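Side-chain contacts in HydG protein (Carboxydothermus hydrogenoformans, PDB 4RTB), which acts as a radical SAM [FeFe]-hydrogenase maturase, cleaving tyrosine to supply the carbon monoxide and cyanide of the hydrogenase active site: residues E377-L382 with F387-C392; L382-F387 with Y441-G446; A422-V427 with E459-A464. All coordinates share one frame; numbering follows the deposited sequence.

Interaction 1: E377-L382 with F387-C392; sequences EIVEVL and FLPSFC
L382 overlaps the ring of F387, its CD2 methyl lying 3.8 Å from F387 CD1 in an oblique approach, with the two side chains crossing at about a right angle. In each residue CG stands beside the backbone N and anti to the carbonyl carbon (chi1 -77° for L382, -68° for F387), which brings L382 CD2 and F387 CD1 together. The backbone ties the same pair together: F387 N donates to L382 O over 3.0 Å with an N-H...O angle of 156°, the donor tilted out of the carbonyl plane. Two residues further on, in the strand, P389 CG meets two aliphatic neighbours of the helix. It lies 4.3 Å from L382 CB and equally 4.3 Å from V379 CG1, so the pyrrolidine ring rests against residues three apart on one helical face. All four touching residues are buried. I96 of strand 95-105 packs on L382, V337 of helix 330-339 on F387, and F426 on P389. The bond spanning five residues, the positive phi of G386 between its ends and the apolar contact of L382 with F387 make a Schellman-like helix end, through which helix 375-384 passes into strand 388-390, a parallel neighbour of strand 95-105 in the alpha/beta fold of this radical SAM enzyme.

Interaction 2: L382-F387 with Y441-G446; sequences LIDKGF and YKKGNG
K443 NZ is held from helix 375-384 by a salt bridge with E380 OE2, while the carboxylate of D384, one turn further on, is a second, looser partner: D384 OD2 lies 4.3 Å from K443 NZ, beyond salt-bridge distance. The setting is a helix-helix contact in which the last turn of helix 375-384 meets helix 438-454, with a charged outer border and an apolar interior. K443 leaves its helix with CG anti to the backbone N (chi1 -161°) and bends at chi3 (-62°), a shape that brings its aliphatic part across the neighbouring helix before the ammonium group reaches E380. Its CD is the point of contact, 3.9 Å from D384 OD2 and 4.1 Å from I383 CG2; the lysine and aspartate chains cross at about a right angle. The two acidic groups near one ammonium would be expected to favour its protonated form. Deeper in, I383 points at the other helix and sends its CD1 to G444, where the backbone itself is the packing surface. The I383 side chain is also covered by F426 of helix 419-432, and a weak hydrogen bond links G386 O with Y447 OH just beyond. The end methyl of the isoleucine, with chi2 extended at -178°, comes to 3.5 Å from G444 CA and 4.1 Å from G444 N.

Interaction 3: A422-V427 with E459-A464; sequences ALFSFV and ENIGRA
Two groups of helix 459-468 meet the F424 ring: A464 CB sits at the edge, near the ring plane and 4.2 Å from F424 CZ, whereas I461 CG2 comes in obliquely, 3.8 Å from F424 CE2. These contacts belong to a helical layer at the C-terminal end of the chain, in which helices 419-432, 438-454 and 459-468 follow one another; segments 422-427 and 459-464 of the first and third are nearly parallel, and segment 441-446 of the second runs in roughly the opposite direction. For the two parallel segments the axes approach to 11.6 Å and their directions differ by only 7°. That spacing is wide for two packed helices, in keeping with a contact made by the ends of side chains, with no hydrogen bond across it. F424 bridges the distance by setting CG beside its backbone N (chi1 -79°), which brings the far end of the ring to the partner helix although its CB does not point there. L423 adds a second contact to the same methyl, L423 CD1 lying 4.1 Å from I461 CG2, with the two side chains crossing at about a right angle. I461 CG2 is thus shared between a leucine methyl and the phenyl ring. L448 of helix 438-454 packs on L423, and I465 and I468 of helix 459-468 also touch F424. Each helix also has an internal tie. R463 NH2 faces E459 OE2 at 3.3 Å by charge alone, the oxygen lying well out of the guanidinium plane. On the other helix A422 O takes two donors from the same face of its plane, F426 N at 2.9 Å and S425 OG at 2.6 Å, the latter meeting the carbonyl at a C=O...O angle of 116°.

The three contacts lie on one side of the chain's centre, away from the iron-sulfur cluster and SAM sites. Interactions 1 and 2 have centres about 8 Å apart and share helix 375-384 with its exit turn; E380 OE2 and K443 NZ, 3.1 Å apart, join them directly. Interaction 3 lies about 15 Å from interaction 1 and 14 Å from interaction 2, centre to centre. Along the chain, interaction 1 closes before interaction 3 opens, whereas the segments of interactions 2 and 3 alternate. F426, on segment 422-427 of interaction 3, packs on P389 of interaction 1 and I383 of interaction 2, and helix 419-432 links the other C-terminal helices to strand 388-390 of the sheet.

Interaction 1: E377-L382 with F387-C392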
loop_
_atom_site.group_PDB
_atom_site.type_symbol
_atom_site.label_atom_id
_atom_site.label_comp_id
_atom_site.label_asym_id
_atom_site.label_seq_id
_atom_site.Cartn_x
_atom_site.Cartn_y
_atom_site.Cartn_z
ATOM N N GLU A 377 -4.035 -20.639 -0.817
ATOM C CA GLU A 377 -5.313 -20.456 -1.497
ATOM C C GLU A 377 -5.298 -19.240 -2.416
ATOM O O GLU A 377 -5.613 -19.346 -3.603
ATOM C CB GLU A 377 -6.449 -20.324 -0.478
ATOM C CG GLU A 377 -7.119 -21.644 -0.129
ATOM C CD GLU A 377 -7.958 -21.565 1.134
ATOM O OE1 GLU A 377 -8.644 -20.539 1.339
ATOM O OE2 GLU A 377 -7.923 -22.530 1.926
ATOM N N ILE A 378 -4.923 -18.086 -1.874
ATOM C CA ILE A 378 -4.950 -16.856 -2.654
ATOM C C ILE A 378 -3.877 -16.877 -3.739
ATOM O O ILE A 378 -4.011 -16.194 -4.751
ATOM C CB ILE A 378 -4.777 -15.601 -1.760
ATOM C CG1 ILE A 378 -3.340 -15.079 -1.793
ATOM C CG2 ILE A 378 -5.236 -15.878 -0.337
ATOM C CD1 ILE A 378 -3.199 -13.742 -2.485
ATOM N N VAL A 379 -2.820 -17.660 -3.534
ATOM C CA VAL A 379 -1.799 -17.820 -4.565
ATOM C C VAL A 379 -2.371 -18.643 -5.711
ATOM O O VAL A 379 -2.138 -18.345 -6.882
ATOM C CB VAL A 379 -0.523 -18.494 -4.018
ATOM C CG1 VAL A 379 0.359 -18.985 -5.153
ATOM C CG2 VAL A 379 0.241 -17.529 -3.130
ATOM N N GLU A 380 -3.125 -19.677 -5.354
ATOM C CA GLU A 380 -3.859 -20.484 -6.320
ATOM C C GLU A 380 -4.777 -19.597 -7.161
ATOM O O GLU A 380 -4.709 -19.594 -8.397
ATOM C CB GLU A 380 -4.668 -21.555 -5.589
ATOM C CG GLU A 380 -4.761 -22.900 -6.281
ATOM C CD GLU A 380 -5.313 -23.972 -5.356
ATOM O OE1 GLU A 380 -5.570 -23.660 -4.172
ATOM O OE2 GLU A 380 -5.485 -25.122 -5.809
ATOM N N VAL A 381 -5.628 -18.835 -6.477
ATOM C CA VAL A 381 -6.558 -17.936 -7.148
ATOM C C VAL A 381 -5.831 -16.946 -8.056
ATOM O O VAL A 381 -6.227 -16.749 -9.203
ATOM C CB VAL A 381 -7.419 -17.155 -6.137
ATOM C CG1 VAL A 381 -8.392 -16.239 -6.862
ATOM C CG2 VAL A 381 -8.167 -18.115 -5.225
ATOM N N LEU A 382 -4.765 -16.335 -7.546
ATOM C CA LEU A 382 -3.979 -15.391 -8.335
ATOM C C LEU A 382 -3.426 -16.045 -9.591
ATOM O O LEU A 382 -3.469 -15.465 -10.678
ATOM C CB LEU A 382 -2.827 -14.814 -7.509
ATOM C CG LEU A 382 -3.173 -13.727 -6.491
ATOM C CD1 LEU A 382 -1.915 -13.227 -5.798
ATOM C CD2 LEU A 382 -3.907 -12.586 -7.167
ATOM N N PHE A 387 -2.122 -14.048 -12.897
ATOM C CA PHE A 387 -1.201 -13.132 -12.228
ATOM C C PHE A 387 0.075 -13.817 -11.738
ATOM O O PHE A 387 0.087 -15.020 -11.473
ATOM C CB PHE A 387 -1.903 -12.449 -11.052
ATOM C CG PHE A 387 -2.984 -11.491 -11.465
ATOM C CD1 PHE A 387 -4.167 -11.415 -10.749
ATOM C CD2 PHE A 387 -2.812 -10.658 -12.559
ATOM C CE1 PHE A 387 -5.166 -10.530 -11.121
ATOM C CE2 PHE A 387 -3.808 -9.771 -12.937
ATOM C CZ PHE A 387 -4.985 -9.708 -12.216
ATOM N N LEU A 388 1.143 -13.033 -11.621
ATOM C CA LEU A 388 2.432 -13.529 -11.150
ATOM C C LEU A 388 2.701 -13.046 -9.724
ATOM O O LEU A 388 3.037 -11.879 -9.511
ATOM C CB LEU A 388 3.556 -13.068 -12.083
ATOM C CG LEU A 388 4.848 -13.883 -12.230
ATOM C CD1 LEU A 388 6.043 -12.944 -12.299
ATOM C CD2 LEU A 388 5.037 -14.910 -11.118
ATOM N N PRO A 389 2.549 -13.946 -8.740
ATOM C CA PRO A 389 2.825 -13.624 -7.337
ATOM C C PRO A 389 4.320 -13.500 -7.092
ATOM O O PRO A 389 5.086 -14.321 -7.599
ATOM C CB PRO A 389 2.243 -14.820 -6.573
ATOM C CG PRO A 389 1.377 -15.547 -7.562
ATOM C CD PRO A 389 2.012 -15.307 -8.890
ATOM N N SER A 390 4.729 -12.495 -6.324
ATOM C CA SER A 390 6.148 -12.261 -6.093
ATOM C C SER A 390 6.449 -11.983 -4.628
ATOM O O SER A 390 5.564 -11.630 -3.849
ATOM C CB SER A 390 6.640 -11.101 -6.953
ATOM O OG SER A 390 5.589 -10.602 -7.756
ATOM N N PHE A 391 7.716 -12.159 -4.269
ATOM C CA PHE A 391 8.177 -11.980 -2.903
ATOM C C PHE A 391 9.607 -11.444 -2.936
ATOM O O PHE A 391 10.516 -12.068 -2.387
ATOM C CB PHE A 391 8.125 -13.306 -2.128
ATOM C CG PHE A 391 6.861 -14.100 -2.342
ATOM C CD1 PHE A 391 6.775 -15.032 -3.365
ATOM C CD2 PHE A 391 5.769 -13.927 -1.508
ATOM C CE1 PHE A 391 5.617 -15.768 -3.561
ATOM C CE2 PHE A 391 4.610 -14.661 -1.698
ATOM C CZ PHE A 391 4.534 -15.583 -2.726
ATOM N N CYS A 392 9.806 -10.294 -3.580
ATOM C CA CYS A 392 11.156 -9.834 -3.911
ATOM C C CYS A 392 11.469 -8.385 -3.537
ATOM O O CYS A 392 12.545 -8.106 -2.981
ATOM C CB CYS A 392 11.398 -10.006 -5.409
ATOM S SG CYS A 392 10.253 -9.071 -6.455
#

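Interaction 2: L382-F387 with Y441-G446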
loop_
_atom_site.group_PDB
_atom_site.type_symbol
_atom_site.label_atom_id
_atom_site.label_comp_id
_atom_site.label_asym_id
_atom_site.label_seq_id
_atom_site.Cartn_x
_atom_site.Cartn_y
_atom_site.Cartn_z
ATOM N N LEU A 382 -4.765 -16.335 -7.546
ATOM C CA LEU A 382 -3.979 -15.391 -8.335
ATOM C C LEU A 382 -3.426 -16.045 -9.591
ATOM O O LEU A 382 -3.469 -15.465 -10.678
ATOM C CB LEU A 382 -2.827 -14.814 -7.509
ATOM C CG LEU A 382 -3.173 -13.727 -6.491
ATOM C CD1 LEU A 382 -1.915 -13.227 -5.798
ATOM C CD2 LEU A 382 -3.907 -12.586 -7.167
ATOM N N ILE A 383 -2.912 -17.258 -9.437
ATOM C CA ILE A 383 -2.280 -17.953 -10.542
ATOM C C ILE A 383 -3.324 -18.350 -11.583
ATOM O O ILE A 383 -3.006 -18.492 -12.765
ATOM C CB ILE A 383 -1.496 -19.195 -10.049
ATOM C CG1 ILE A 383 -0.163 -19.314 -10.784
ATOM C CG2 ILE A 383 -2.309 -20.476 -10.198
ATOM C CD1 ILE A 383 0.627 -20.530 -10.384
ATOM N N ASP A 384 -4.574 -18.503 -11.151
ATOM C CA ASP A 384 -5.642 -18.833 -12.090
ATOM C C ASP A 384 -6.168 -17.598 -12.822
ATOM O O ASP A 384 -6.655 -17.703 -13.948
ATOM C CB ASP A 384 -6.787 -19.551 -11.373
ATOM C CG ASP A 384 -6.807 -21.041 -11.663
ATOM O OD1 ASP A 384 -7.588 -21.470 -12.540
ATOM O OD2 ASP A 384 -6.037 -21.782 -11.016
ATOM N N LYS A 385 -6.063 -16.432 -12.190
ATOM C CA LYS A 385 -6.473 -15.183 -12.830
ATOM C C LYS A 385 -5.344 -14.626 -13.701
ATOM O O LYS A 385 -5.426 -13.503 -14.203
ATOM C CB LYS A 385 -6.906 -14.147 -11.785
ATOM C CG LYS A 385 -7.950 -14.661 -10.804
ATOM C CD LYS A 385 -9.027 -13.627 -10.499
ATOM C CE LYS A 385 -10.055 -14.177 -9.515
ATOM N NZ LYS A 385 -11.027 -13.137 -9.068
ATOM N N GLY A 386 -4.289 -15.423 -13.868
ATOM C CA GLY A 386 -3.212 -15.097 -14.785
ATOM C C GLY A 386 -2.137 -14.192 -14.218
ATOM O O GLY A 386 -1.325 -13.641 -14.964
ATOM N N PHE A 387 -2.122 -14.048 -12.897
ATOM C CA PHE A 387 -1.201 -13.132 -12.228
ATOM C C PHE A 387 0.075 -13.817 -11.738
ATOM O O PHE A 387 0.087 -15.020 -11.473
ATOM C CB PHE A 387 -1.903 -12.449 -11.052
ATOM C CG PHE A 387 -2.984 -11.491 -11.465
ATOM C CD1 PHE A 387 -4.167 -11.415 -10.749
ATOM C CD2 PHE A 387 -2.812 -10.658 -12.559
ATOM C CE1 PHE A 387 -5.166 -10.530 -11.121
ATOM C CE2 PHE A 387 -3.808 -9.771 -12.937
ATOM C CZ PHE A 387 -4.985 -9.708 -12.216
ATOM N N TYR A 441 2.301 -27.069 -6.384
ATOM C CA TYR A 441 3.658 -27.053 -6.928
ATOM C C TYR A 441 3.639 -27.332 -8.426
ATOM O O TYR A 441 4.318 -26.658 -9.209
ATOM C CB TYR A 441 4.538 -28.078 -6.204
ATOM C CG TYR A 441 5.960 -28.183 -6.721
ATOM C CD1 TYR A 441 6.343 -29.226 -7.555
ATOM C CD2 TYR A 441 6.920 -27.246 -6.360
ATOM C CE1 TYR A 441 7.644 -29.327 -8.023
ATOM C CE2 TYR A 441 8.222 -27.339 -6.823
ATOM C CZ TYR A 441 8.578 -28.381 -7.653
ATOM O OH TYR A 441 9.873 -28.475 -8.113
ATOM N N LYS A 442 2.850 -28.329 -8.819
ATOM C CA LYS A 442 2.703 -28.674 -10.230
ATOM C C LYS A 442 2.061 -27.534 -11.019
ATOM O O LYS A 442 2.550 -27.149 -12.087
ATOM C CB LYS A 442 1.874 -29.951 -10.384
ATOM N N LYS A 443 0.967 -27.001 -10.482
ATOM C CA LYS A 443 0.247 -25.908 -11.125
ATOM C C LYS A 443 1.162 -24.700 -11.313
ATOM O O LYS A 443 1.193 -24.086 -12.386
ATOM C CB LYS A 443 -0.985 -25.526 -10.301
ATOM C CG LYS A 443 -2.039 -24.750 -11.075
ATOM C CD LYS A 443 -3.245 -24.422 -10.205
ATOM C CE LYS A 443 -3.939 -25.682 -9.710
ATOM N NZ LYS A 443 -5.153 -25.366 -8.909
ATOM N N GLY A 444 1.915 -24.379 -10.266
ATOM C CA GLY A 444 2.836 -23.260 -10.287
ATOM C C GLY A 444 3.935 -23.443 -11.310
ATOM O O GLY A 444 4.250 -22.522 -12.073
ATOM N N ASN A 445 4.522 -24.636 -11.316
ATOM C CA ASN A 445 5.537 -24.991 -12.298
ATOM C C ASN A 445 5.014 -24.788 -13.719
ATOM O O ASN A 445 5.655 -24.124 -14.535
ATOM C CB ASN A 445 5.988 -26.439 -12.094
ATOM C CG ASN A 445 7.268 -26.772 -12.842
ATOM O OD1 ASN A 445 7.501 -26.295 -13.954
ATOM N ND2 ASN A 445 8.107 -27.599 -12.230
ATOM N N GLY A 446 3.843 -25.354 -14.000
ATOM C CA GLY A 446 3.222 -25.216 -15.306
ATOM C C GLY A 446 3.011 -23.769 -15.709
ATOM O O GLY A 446 3.358 -23.365 -16.828
#

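Interaction 3: A422-V427 with E459-A464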
loop_
_atom_site.group_PDB
_atom_site.type_symbol
_atom_site.label_atom_id
_atom_site.label_comp_id
_atom_site.label_asym_id
_atom_site.label_seq_id
_atom_site.Cartn_x
_atom_site.Cartn_y
_atom_site.Cartn_z
ATOM N N ALA A 422 11.057 -11.530 -10.122
ATOM C CA ALA A 422 9.742 -11.971 -9.666
ATOM C C ALA A 422 9.528 -13.457 -9.951
ATOM O O ALA A 422 9.040 -14.208 -9.094
ATOM C CB ALA A 422 8.652 -11.144 -10.323
ATOM N N LEU A 423 9.889 -13.864 -11.165
ATOM C CA LEU A 423 9.862 -15.262 -11.566
ATOM C C LEU A 423 10.545 -16.135 -10.538
ATOM O O LEU A 423 9.964 -17.100 -10.059
ATOM C CB LEU A 423 10.541 -15.453 -12.922
ATOM C CG LEU A 423 9.778 -15.032 -14.176
ATOM C CD1 LEU A 423 10.705 -15.064 -15.379
ATOM C CD2 LEU A 423 8.580 -15.938 -14.393
ATOM N N PHE A 424 11.778 -15.781 -10.189
ATOM C CA PHE A 424 12.560 -16.620 -9.292
ATOM C C PHE A 424 12.110 -16.528 -7.842
ATOM O O PHE A 424 12.277 -17.485 -7.087
ATOM C CB PHE A 424 14.042 -16.282 -9.413
ATOM C CG PHE A 424 14.682 -16.887 -10.621
ATOM C CD1 PHE A 424 14.920 -18.249 -10.675
ATOM C CD2 PHE A 424 15.014 -16.108 -11.716
ATOM C CE1 PHE A 424 15.496 -18.822 -11.788
ATOM C CE2 PHE A 424 15.591 -16.675 -12.834
ATOM C CZ PHE A 424 15.830 -18.035 -12.870
ATOM N N SER A 425 11.539 -15.395 -7.446
ATOM C CA SER A 425 10.962 -15.305 -6.112
ATOM C C SER A 425 9.809 -16.301 -6.012
ATOM O O SER A 425 9.687 -17.043 -5.028
ATOM C CB SER A 425 10.487 -13.883 -5.801
ATOM O OG SER A 425 9.415 -13.497 -6.639
ATOM N N PHE A 426 8.983 -16.336 -7.054
ATOM C CA PHE A 426 7.868 -17.276 -7.098
ATOM C C PHE A 426 8.364 -18.719 -7.197
ATOM O O PHE A 426 7.746 -19.633 -6.646
ATOM C CB PHE A 426 6.939 -16.952 -8.266
ATOM C CG PHE A 426 5.693 -17.791 -8.299
ATOM C CD1 PHE A 426 5.428 -18.621 -9.375
ATOM C CD2 PHE A 426 4.791 -17.754 -7.247
ATOM C CE1 PHE A 426 4.281 -19.396 -9.407
ATOM C CE2 PHE A 426 3.643 -18.526 -7.272
ATOM C CZ PHE A 426 3.388 -19.348 -8.354
ATOM N N VAL A 427 9.478 -18.919 -7.897
ATOM C CA VAL A 427 10.105 -20.233 -7.976
ATOM C C VAL A 427 10.469 -20.699 -6.573
ATOM O O VAL A 427 10.144 -21.819 -6.178
ATOM C CB VAL A 427 11.372 -20.225 -8.869
ATOM C CG1 VAL A 427 12.148 -21.522 -8.705
ATOM C CG2 VAL A 427 11.009 -20.014 -10.329
ATOM N N GLU A 459 15.021 -17.316 -22.723
ATOM C CA GLU A 459 15.185 -18.750 -22.967
ATOM C C GLU A 459 15.988 -19.417 -21.844
ATOM O O GLU A 459 15.533 -20.394 -21.225
ATOM C CB GLU A 459 15.865 -18.980 -24.322
ATOM C CG GLU A 459 15.510 -20.292 -25.017
ATOM C CD GLU A 459 16.408 -21.451 -24.614
ATOM O OE1 GLU A 459 17.324 -21.245 -23.790
ATOM O OE2 GLU A 459 16.203 -22.572 -25.127
ATOM N N ASN A 460 17.181 -18.881 -21.583
ATOM C CA ASN A 460 18.066 -19.433 -20.561
ATOM C C ASN A 460 17.459 -19.361 -19.160
ATOM O O ASN A 460 17.723 -20.223 -18.315
ATOM C CB ASN A 460 19.417 -18.713 -20.580
ATOM C CG ASN A 460 20.257 -19.080 -21.785
ATOM O OD1 ASN A 460 20.929 -20.107 -21.782
ATOM N ND2 ASN A 460 20.236 -18.235 -22.815
ATOM N N ILE A 461 16.660 -18.326 -18.915
ATOM C CA ILE A 461 15.902 -18.222 -17.673
ATOM C C ILE A 461 14.954 -19.409 -17.546
ATOM O O ILE A 461 14.843 -20.006 -16.479
ATOM C CB ILE A 461 15.101 -16.910 -17.599
ATOM C CG1 ILE A 461 16.049 -15.709 -17.622
ATOM C CG2 ILE A 461 14.230 -16.880 -16.359
ATOM C CD1 ILE A 461 15.342 -14.374 -17.587
ATOM N N GLY A 462 14.294 -19.758 -18.647
ATOM C CA GLY A 462 13.407 -20.908 -18.672
ATOM C C GLY A 462 14.141 -22.199 -18.368
ATOM O O GLY A 462 13.688 -23.010 -17.545
ATOM N N ARG A 463 15.282 -22.386 -19.029
ATOM C CA ARG A 463 16.121 -23.555 -18.772
ATOM C C ARG A 463 16.489 -23.655 -17.288
ATOM O O ARG A 463 16.393 -24.730 -16.682
ATOM C CB ARG A 463 17.389 -23.506 -19.631
ATOM C CG ARG A 463 17.143 -23.647 -21.130
ATOM C CD ARG A 463 17.628 -24.993 -21.657
ATOM N NE ARG A 463 17.411 -25.128 -23.095
ATOM C CZ ARG A 463 16.416 -25.819 -23.644
ATOM N NH1 ARG A 463 15.540 -26.453 -22.875
ATOM N NH2 ARG A 463 16.299 -25.882 -24.963
ATOM N N ALA A 464 16.889 -22.525 -16.706
ATOM C CA ALA A 464 17.283 -22.480 -15.298
ATOM C C ALA A 464 16.128 -22.819 -14.358
ATOM O O ALA A 464 16.290 -23.595 -13.413
ATOM C CB ALA A 464 17.842 -21.117 -14.959
#